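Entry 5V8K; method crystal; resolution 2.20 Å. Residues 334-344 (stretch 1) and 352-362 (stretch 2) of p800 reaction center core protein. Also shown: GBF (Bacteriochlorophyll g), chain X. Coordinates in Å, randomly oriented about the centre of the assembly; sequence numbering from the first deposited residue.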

ATOM      1  N   GLY A 334       6.938  14.523  14.290  1.00 40.39           N
ATOM      2  CA  GLY A 334       6.627  15.922  14.138  1.00 37.22           C
ATOM      3  C   GLY A 334       7.847  16.756  13.776  1.00 39.28           C
ATOM      4  O   GLY A 334       7.800  17.600  12.872  1.00 39.56           O
ATOM      5  N   ILE A 335       8.954  16.543  14.485  1.00 37.35           N
ATOM      6  CA  ILE A 335      10.186  17.237  14.125  1.00 38.82           C
ATOM      7  C   ILE A 335      10.591  16.908  12.695  1.00 38.76           C
ATOM      8  O   ILE A 335      10.968  17.800  11.915  1.00 37.43           O
ATOM      9  N   ALA A 336      10.572  15.609  12.338  1.00 37.34           N
ATOM     10  CA  ALA A 336      11.094  15.219  11.034  1.00 37.05           C
ATOM     11  C   ALA A 336      10.186  15.718   9.931  1.00 37.53           C
ATOM     12  O   ALA A 336      10.658  15.953   8.816  1.00 38.79           O
ATOM     13  N   THR A 337       8.889  15.889  10.224  1.00 35.54           N
ATOM     14  CA  THR A 337       7.964  16.448   9.235  1.00 36.77           C
ATOM     15  C   THR A 337       8.223  17.941   9.038  1.00 38.42           C
ATOM     16  O   THR A 337       8.227  18.420   7.907  1.00 38.00           O
ATOM     17  N   HIS A 338       8.460  18.684  10.120  1.00 38.19           N
ATOM     18  CA  HIS A 338       8.788  20.098   9.974  1.00 39.89           C
ATOM     19  C   HIS A 338      10.057  20.249   9.148  1.00 39.31           C
ATOM     20  O   HIS A 338      10.078  20.962   8.148  1.00 38.15           O
ATOM     21  N   ASN A 339      11.114  19.542   9.547  1.00 39.18           N
ATOM     22  CA  ASN A 339      12.370  19.551   8.801  1.00 37.57           C
ATOM     23  C   ASN A 339      12.207  19.112   7.351  1.00 41.78           C
ATOM     24  O   ASN A 339      12.920  19.613   6.474  1.00 41.54           O
ATOM     25  N   THR A 340      11.300  18.171   7.087  1.00 35.17           N
ATOM     26  CA  THR A 340      11.056  17.712   5.721  1.00 33.01           C
ATOM     27  C   THR A 340      10.475  18.837   4.884  1.00 33.27           C
ATOM     28  O   THR A 340      10.912  19.074   3.753  1.00 34.50           O
ATOM     29  N   ILE A 341       9.468  19.525   5.440  1.00 34.66           N
ATOM     30  CA  ILE A 341       8.826  20.654   4.769  1.00 38.88           C
ATOM     31  C   ILE A 341       9.850  21.742   4.487  1.00 38.62           C
ATOM     32  O   ILE A 341       9.840  22.350   3.420  1.00 38.90           O
ATOM     33  N   ALA A 342      10.745  21.992   5.447  1.00 37.13           N
ATOM     34  CA  ALA A 342      11.840  22.941   5.285  1.00 39.75           C
ATOM     35  C   ALA A 342      12.808  22.529   4.157  1.00 40.31           C
ATOM     36  O   ALA A 342      13.154  23.350   3.306  1.00 42.73           O
ATOM     37  N   ASP A 343      13.271  21.267   4.151  1.00 38.14           N
ATOM     38  CA  ASP A 343      14.148  20.768   3.088  1.00 38.19           C
ATOM     39  C   ASP A 343      13.467  20.831   1.719  1.00 40.14           C
ATOM     40  O   ASP A 343      14.106  21.143   0.716  1.00 39.22           O
ATOM     41  N   ILE A 344      12.188  20.478   1.649  1.00 35.01           N
ATOM     42  CA  ILE A 344      11.479  20.438   0.379  1.00 37.53           C
ATOM     43  C   ILE A 344      11.438  21.823  -0.249  1.00 40.09           C
ATOM     44  O   ILE A 344      11.716  21.981  -1.442  1.00 38.96           O
ATOM     45  N   LEU A 352       4.247  30.459   2.274  1.00 50.34           N
ATOM     46  CA  LEU A 352       4.070  29.914   3.616  1.00 51.32           C
ATOM     47  C   LEU A 352       5.272  29.124   4.115  1.00 51.32           C
ATOM     48  O   LEU A 352       5.493  29.048   5.328  1.00 52.08           O
ATOM     49  N   PHE A 353       6.022  28.476   3.219  1.00 46.89           N
ATOM     50  CA  PHE A 353       7.076  27.559   3.614  1.00 48.25           C
ATOM     51  C   PHE A 353       8.479  28.111   3.432  1.00 49.26           C
ATOM     52  O   PHE A 353       9.441  27.357   3.557  1.00 49.94           O
ATOM     53  N   ALA A 354       8.634  29.389   3.166  1.00 52.61           N
ATOM     54  CA  ALA A 354       9.956  29.930   2.912  1.00 55.97           C
ATOM     55  C   ALA A 354      10.702  30.246   4.203  1.00 55.76           C
ATOM     56  O   ALA A 354      10.113  30.640   5.213  1.00 53.49           O
ATOM     57  N   HIS A 355      12.014  30.039   4.161  1.00 68.39           N
ATOM     58  CA  HIS A 355      12.903  30.402   5.259  1.00 73.57           C
ATOM     59  C   HIS A 355      12.460  29.783   6.586  1.00 70.85           C
ATOM     60  O   HIS A 355      12.338  30.452   7.606  1.00 71.20           O
ATOM     61  N   MET A 356      12.206  28.476   6.566  1.00 54.98           N
ATOM     62  CA  MET A 356      11.966  27.774   7.809  1.00 48.28           C
ATOM     63  C   MET A 356      13.291  27.478   8.510  1.00 45.57           C
ATOM     64  O   MET A 356      14.342  27.342   7.883  1.00 45.69           O
ATOM     65  N   THR A 357      13.251  27.462   9.833  1.00 47.08           N
ATOM     66  CA  THR A 357      14.394  27.023  10.619  1.00 53.22           C
ATOM     67  C   THR A 357      14.409  25.504  10.713  1.00 52.76           C
ATOM     68  O   THR A 357      13.361  24.867  10.832  1.00 50.37           O
ATOM     69  N   TYR A 358      15.613  24.934  10.642  1.00 43.15           N
ATOM     70  CA  TYR A 358      15.815  23.509  10.876  1.00 45.76           C
ATOM     71  C   TYR A 358      15.804  23.226  12.370  1.00 47.32           C
ATOM     72  O   TYR A 358      16.429  23.960  13.146  1.00 46.53           O
ATOM     73  N   ILE A 359      15.064  22.204  12.781  1.00 47.82           N
ATOM     74  CA  ILE A 359      15.072  21.799  14.179  1.00 47.09           C
ATOM     75  C   ILE A 359      16.287  20.911  14.398  1.00 48.47           C
ATOM     76  O   ILE A 359      16.439  19.866  13.755  1.00 48.20           O
ATOM     77  N   ASN A 360      17.142  21.314  15.321  1.00 45.32           N
ATOM     78  CA  ASN A 360      18.442  20.700  15.539  1.00 49.71           C
ATOM     79  C   ASN A 360      18.617  20.446  17.023  1.00 48.85           C
ATOM     80  O   ASN A 360      18.862  21.378  17.784  1.00 51.32           O
ATOM     81  N   ILE A 361      18.523  19.190  17.408  1.00 51.29           N
ATOM     82  CA  ILE A 361      18.634  18.727  18.783  1.00 51.08           C
ATOM     83  C   ILE A 361      19.621  17.566  18.805  1.00 51.29           C
ATOM     84  O   ILE A 361      19.535  16.673  17.962  1.00 51.61           O
ATOM     85  N   GLY A 362      20.496  17.536  19.810  1.00 51.67           N
ATOM     86  CA  GLY A 362      21.424  16.440  20.005  1.00 47.49           C
ATOM     87  C   GLY A 362      20.868  15.349  20.902  1.00 50.54           C
ATOM     88  O   GLY A 362      19.670  15.282  21.181  1.00 51.86           O
TER

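The most unusual feature of this contact is the imidazole of H338, which bridges a pigment and a loop. Its ND1 binds the MG of bacteriochlorophyll g at 2.5 Å, while its NE2 donates a very short hydrogen bond, 2.4 Å, to T357 O. Histidine suits the place because its two ring nitrogens point in different directions, one free to ligate metal and the other to donate a hydrogen bond. Its t rotamer (chi1 159°) sets the ring between two methyls, CE of M356 (m, t, p) over one face and CD1 of I359 (m, t) over the opposite face. T357 turns its CB away from the helix, yet its backbone N donates a hydrogen bond to pigment O1D, 2.9 Å.

The next helix residue, N339 (m), presents its amide to the backbone of I359: OD1 accepts from I359 N at 2.9 Å and ND2 donates to I359 O at 3.2 Å, a two-way match that asparagine's carboxamide provides. Its CB also lies over the Y358 ring. Although the CB of Y358 (chi1 -141°, between wells) points away, the long side chain carries OH back to donate to OD2 of D343, one turn on from N339, at 2.9 Å.

I335 (m, t) meets I359 and I361, I341 CG2 lies 3.5 Å from both F353 CD1 and M356 SD, and the methyl of A342 packs against M356, CB to CB 3.8 Å.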

ATOM      1  CB  ILE A 335      11.320  16.902  15.105  1.00 41.98           C
ATOM      2  CG1 ILE A 335      11.119  17.642  16.425  1.00 41.34           C
ATOM      3  CG2 ILE A 335      12.682  17.333  14.525  1.00 39.54           C
ATOM      4  CD1 ILE A 335      12.060  17.157  17.497  1.00 40.60           C
ATOM      5  CB  ALA A 336      11.263  13.697  10.935  1.00 37.78           C
ATOM      6  CB  THR A 337       6.499  16.231   9.639  1.00 36.09           C
ATOM      7  OG1 THR A 337       6.244  14.837   9.733  1.00 35.99           O
ATOM      8  CG2 THR A 337       5.535  16.767   8.585  1.00 36.56           C
ATOM      9  CB  HIS A 338       8.970  20.773  11.329  1.00 39.91           C
ATOM     10  CG  HIS A 338       9.768  22.046  11.263  1.00 41.04           C
ATOM     11  ND1 HIS A 338       9.204  23.293  11.386  1.00 41.22           N
ATOM     12  CD2 HIS A 338      11.090  22.263  11.081  1.00 40.38           C
ATOM     13  CE1 HIS A 338      10.138  24.218  11.295  1.00 42.79           C
ATOM     14  NE2 HIS A 338      11.294  23.617  11.102  1.00 42.12           N
ATOM     15  CB  ASN A 339      13.379  18.655   9.486  1.00 37.75           C
ATOM     16  CG  ASN A 339      13.957  19.278  10.694  1.00 41.48           C
ATOM     17  OD1 ASN A 339      13.724  20.454  10.940  1.00 39.50           O
ATOM     18  ND2 ASN A 339      14.718  18.503  11.475  1.00 39.14           N
ATOM     19  CB  THR A 340      10.096  16.510   5.723  1.00 37.53           C
ATOM     20  OG1 THR A 340      10.717  15.385   6.339  1.00 33.34           O
ATOM     21  CG2 THR A 340       9.663  16.071   4.325  1.00 31.80           C
ATOM     22  CB  ILE A 341       7.648  21.173   5.615  1.00 39.91           C
ATOM     23  CG1 ILE A 341       6.498  20.178   5.520  1.00 38.29           C
ATOM     24  CG2 ILE A 341       7.159  22.550   5.168  1.00 42.14           C
ATOM     25  CD1 ILE A 341       5.394  20.517   6.507  1.00 36.23           C
ATOM     26  CB  ALA A 342      12.580  23.081   6.630  1.00 37.99           C
ATOM     27  CB  ASP A 343      14.582  19.327   3.396  1.00 38.07           C
ATOM     28  CG  ASP A 343      15.733  19.234   4.377  1.00 44.22           C
ATOM     29  OD1 ASP A 343      16.622  20.119   4.341  1.00 45.13           O
ATOM     30  OD2 ASP A 343      15.736  18.278   5.208  1.00 41.94           O
ATOM     31  CB  ILE A 344      10.065  19.872   0.570  1.00 36.82           C
ATOM     32  CG1 ILE A 344      10.095  18.330   0.732  1.00 35.87           C
ATOM     33  CG2 ILE A 344       9.144  20.216  -0.621  1.00 36.88           C
ATOM     34  CD1 ILE A 344       8.731  17.754   1.187  1.00 33.24           C
ATOM     35  CB  LEU A 352       2.836  29.012   3.645  1.00 53.67           C
ATOM     36  CG  LEU A 352       2.052  29.041   4.949  1.00 58.62           C
ATOM     37  CD1 LEU A 352       1.337  30.345   5.095  1.00 61.01           C
ATOM     38  CD2 LEU A 352       1.057  27.876   5.019  1.00 57.52           C
ATOM     39  CB  PHE A 353       6.944  26.270   2.827  1.00 46.99           C
ATOM     40  CG  PHE A 353       5.598  25.630   2.929  1.00 47.18           C
ATOM     41  CD1 PHE A 353       5.133  25.152   4.146  1.00 45.83           C
ATOM     42  CD2 PHE A 353       4.805  25.485   1.805  1.00 47.63           C
ATOM     43  CE1 PHE A 353       3.907  24.535   4.230  1.00 44.87           C
ATOM     44  CE2 PHE A 353       3.577  24.886   1.888  1.00 46.18           C
ATOM     45  CZ  PHE A 353       3.132  24.387   3.096  1.00 44.24           C
ATOM     46  CB  ALA A 354       9.860  31.196   2.070  1.00 53.94           C
ATOM     47  CB  HIS A 355      13.006  31.919   5.331  1.00 77.49           C
ATOM     48  CG  HIS A 355      13.423  32.523   4.026  1.00 81.66           C
ATOM     49  ND1 HIS A 355      12.631  33.403   3.318  1.00 83.44           N
ATOM     50  CD2 HIS A 355      14.531  32.323   3.274  1.00 82.54           C
ATOM     51  CE1 HIS A 355      13.244  33.737   2.197  1.00 84.50           C
ATOM     52  NE2 HIS A 355      14.401  33.101   2.148  1.00 84.83           N
ATOM     53  CB  MET A 356      11.190  26.518   7.520  1.00 49.51           C
ATOM     54  CG  MET A 356       9.808  26.801   6.923  1.00 47.20           C
ATOM     55  SD  MET A 356       9.037  25.262   6.426  1.00 44.51           S
ATOM     56  CE  MET A 356       9.005  24.387   7.987  1.00 43.23           C
ATOM     57  CB  THR A 357      14.334  27.647  12.018  1.00 54.48           C
ATOM     58  OG1 THR A 357      14.500  29.063  11.890  1.00 61.63           O
ATOM     59  CG2 THR A 357      15.449  27.129  12.884  1.00 53.65           C
ATOM     60  CB  TYR A 358      17.149  23.038  10.306  1.00 42.07           C
ATOM     61  CG  TYR A 358      17.089  21.664   9.655  1.00 41.80           C
ATOM     62  CD1 TYR A 358      16.527  21.509   8.404  1.00 40.65           C
ATOM     63  CD2 TYR A 358      17.606  20.535  10.280  1.00 43.62           C
ATOM     64  CE1 TYR A 358      16.486  20.282   7.779  1.00 40.15           C
ATOM     65  CE2 TYR A 358      17.572  19.291   9.654  1.00 42.41           C
ATOM     66  CZ  TYR A 358      17.008  19.179   8.412  1.00 42.38           C
ATOM     67  OH  TYR A 358      16.957  17.968   7.783  1.00 42.92           O
ATOM     68  CB  ILE A 359      13.773  21.081  14.571  1.00 49.29           C
ATOM     69  CG1 ILE A 359      12.596  22.042  14.427  1.00 48.82           C
ATOM     70  CG2 ILE A 359      13.883  20.585  16.001  1.00 48.75           C
ATOM     71  CD1 ILE A 359      11.277  21.387  14.564  1.00 46.30           C
ATOM     72  CB  ASN A 360      19.568  21.594  15.034  1.00 49.67           C
ATOM     73  CG  ASN A 360      20.905  20.930  15.142  1.00 52.29           C
ATOM     74  OD1 ASN A 360      20.984  19.713  15.243  1.00 54.74           O
ATOM     75  ND2 ASN A 360      21.967  21.716  15.109  1.00 51.20           N
ATOM     76  CB  ILE A 361      17.267  18.237  19.316  1.00 51.91           C
ATOM     77  CG1 ILE A 361      16.193  19.324  19.179  1.00 56.64           C
ATOM     78  CG2 ILE A 361      17.412  17.809  20.751  1.00 50.75           C
ATOM     79  CD1 ILE A 361      14.798  18.850  19.589  1.00 55.20           C
TER
HETATM   80 MG   GBF X1022       7.111  23.860  12.567  1.00 46.45          MG
HETATM   81  CHA GBF X1022       8.086  27.177  12.045  1.00 41.81           C
HETATM   82  CHB GBF X1022       8.663  23.934  15.484  1.00 48.61           C
HETATM   83  CHC GBF X1022       5.509  20.889  13.162  1.00 37.03           C
HETATM   84  CHD GBF X1022       5.156  24.201   9.555  1.00 42.62           C
HETATM   85  NA  GBF X1022       8.071  25.283  13.591  1.00 45.15           N
HETATM   86  C1A GBF X1022       8.465  26.522  13.317  1.00 42.27           C
HETATM   87  C2A GBF X1022       9.326  27.304  14.281  1.00 50.70           C
HETATM   88  C3A GBF X1022       9.713  26.148  15.186  1.00 48.40           C
HETATM   89  C4A GBF X1022       8.755  25.062  14.727  1.00 45.44           C
HETATM   90  CMA GBF X1022      11.187  25.749  14.997  1.00 46.37           C
HETATM   91  CAA GBF X1022       8.690  28.478  15.088  1.00 52.35           C
HETATM   92  CBA GBF X1022       7.328  28.102  15.637  1.00 67.40           C
HETATM   93  CGA GBF X1022       6.720  29.239  16.439  1.00 85.50           C
HETATM   94  O1A GBF X1022       7.283  30.325  16.541  1.00 89.01           O
HETATM   95  O2A GBF X1022       5.394  29.058  17.027  1.00 90.72           O
HETATM   96  NB  GBF X1022       7.147  22.552  14.117  1.00 42.44           N
HETATM   97  C1B GBF X1022       7.845  22.713  15.245  1.00 47.63           C
HETATM   98  C2B GBF X1022       7.667  21.564  16.033  1.00 47.45           C
HETATM   99  C3B GBF X1022       6.771  20.735  15.376  1.00 40.46           C
HETATM  100  C4B GBF X1022       6.436  21.414  14.191  1.00 41.77           C
HETATM  101  CMB GBF X1022       8.345  21.298  17.346  1.00 48.49           C
HETATM  102  CAB GBF X1022       6.284  19.404  15.821  1.00 45.70           C
HETATM  103  CBB GBF X1022       6.695  18.649  16.837  1.00 48.22           C
HETATM  104  NC  GBF X1022       5.687  22.803  11.554  1.00 40.93           N
HETATM  105  C1C GBF X1022       5.154  21.642  11.933  1.00 39.25           C
HETATM  106  C2C GBF X1022       4.147  20.885  11.158  1.00 39.44           C
HETATM  107  C3C GBF X1022       4.143  21.988  10.183  1.00 40.28           C
HETATM  108  C4C GBF X1022       5.032  23.013  10.402  1.00 39.89           C
HETATM  109  CMC GBF X1022       4.841  19.619  10.605  1.00 36.43           C
HETATM  110  CAC GBF X1022       3.297  22.011   8.960  1.00 37.42           C
HETATM  111  CBC GBF X1022       2.330  20.890   8.676  1.00 41.99           C
HETATM  112  ND  GBF X1022       6.581  25.234  11.201  1.00 42.07           N
HETATM  113  C1D GBF X1022       5.988  25.331  10.021  1.00 43.99           C
HETATM  114  C2D GBF X1022       6.182  26.623   9.074  1.00 41.94           C
HETATM  115  C3D GBF X1022       6.992  27.185  10.041  1.00 40.66           C
HETATM  116  C4D GBF X1022       7.231  26.457  11.232  1.00 43.73           C
HETATM  117  CMD GBF X1022       5.710  27.091   7.729  1.00 38.39           C
HETATM  118  CAD GBF X1022       7.547  28.552  10.224  1.00 47.73           C
HETATM  119  OBD GBF X1022       7.863  29.460   9.387  1.00 51.15           O
HETATM  120  CBD GBF X1022       8.300  28.549  11.504  1.00 42.79           C
HETATM  121  CGD GBF X1022       9.758  28.827  11.334  1.00 45.95           C
HETATM  122  O1D GBF X1022      10.568  28.012  10.908  1.00 44.10           O
HETATM  123  O2D GBF X1022      10.260  30.104  11.726  1.00 49.91           O
HETATM  124  CED GBF X1022      11.552  30.467  11.256  1.00 45.51           C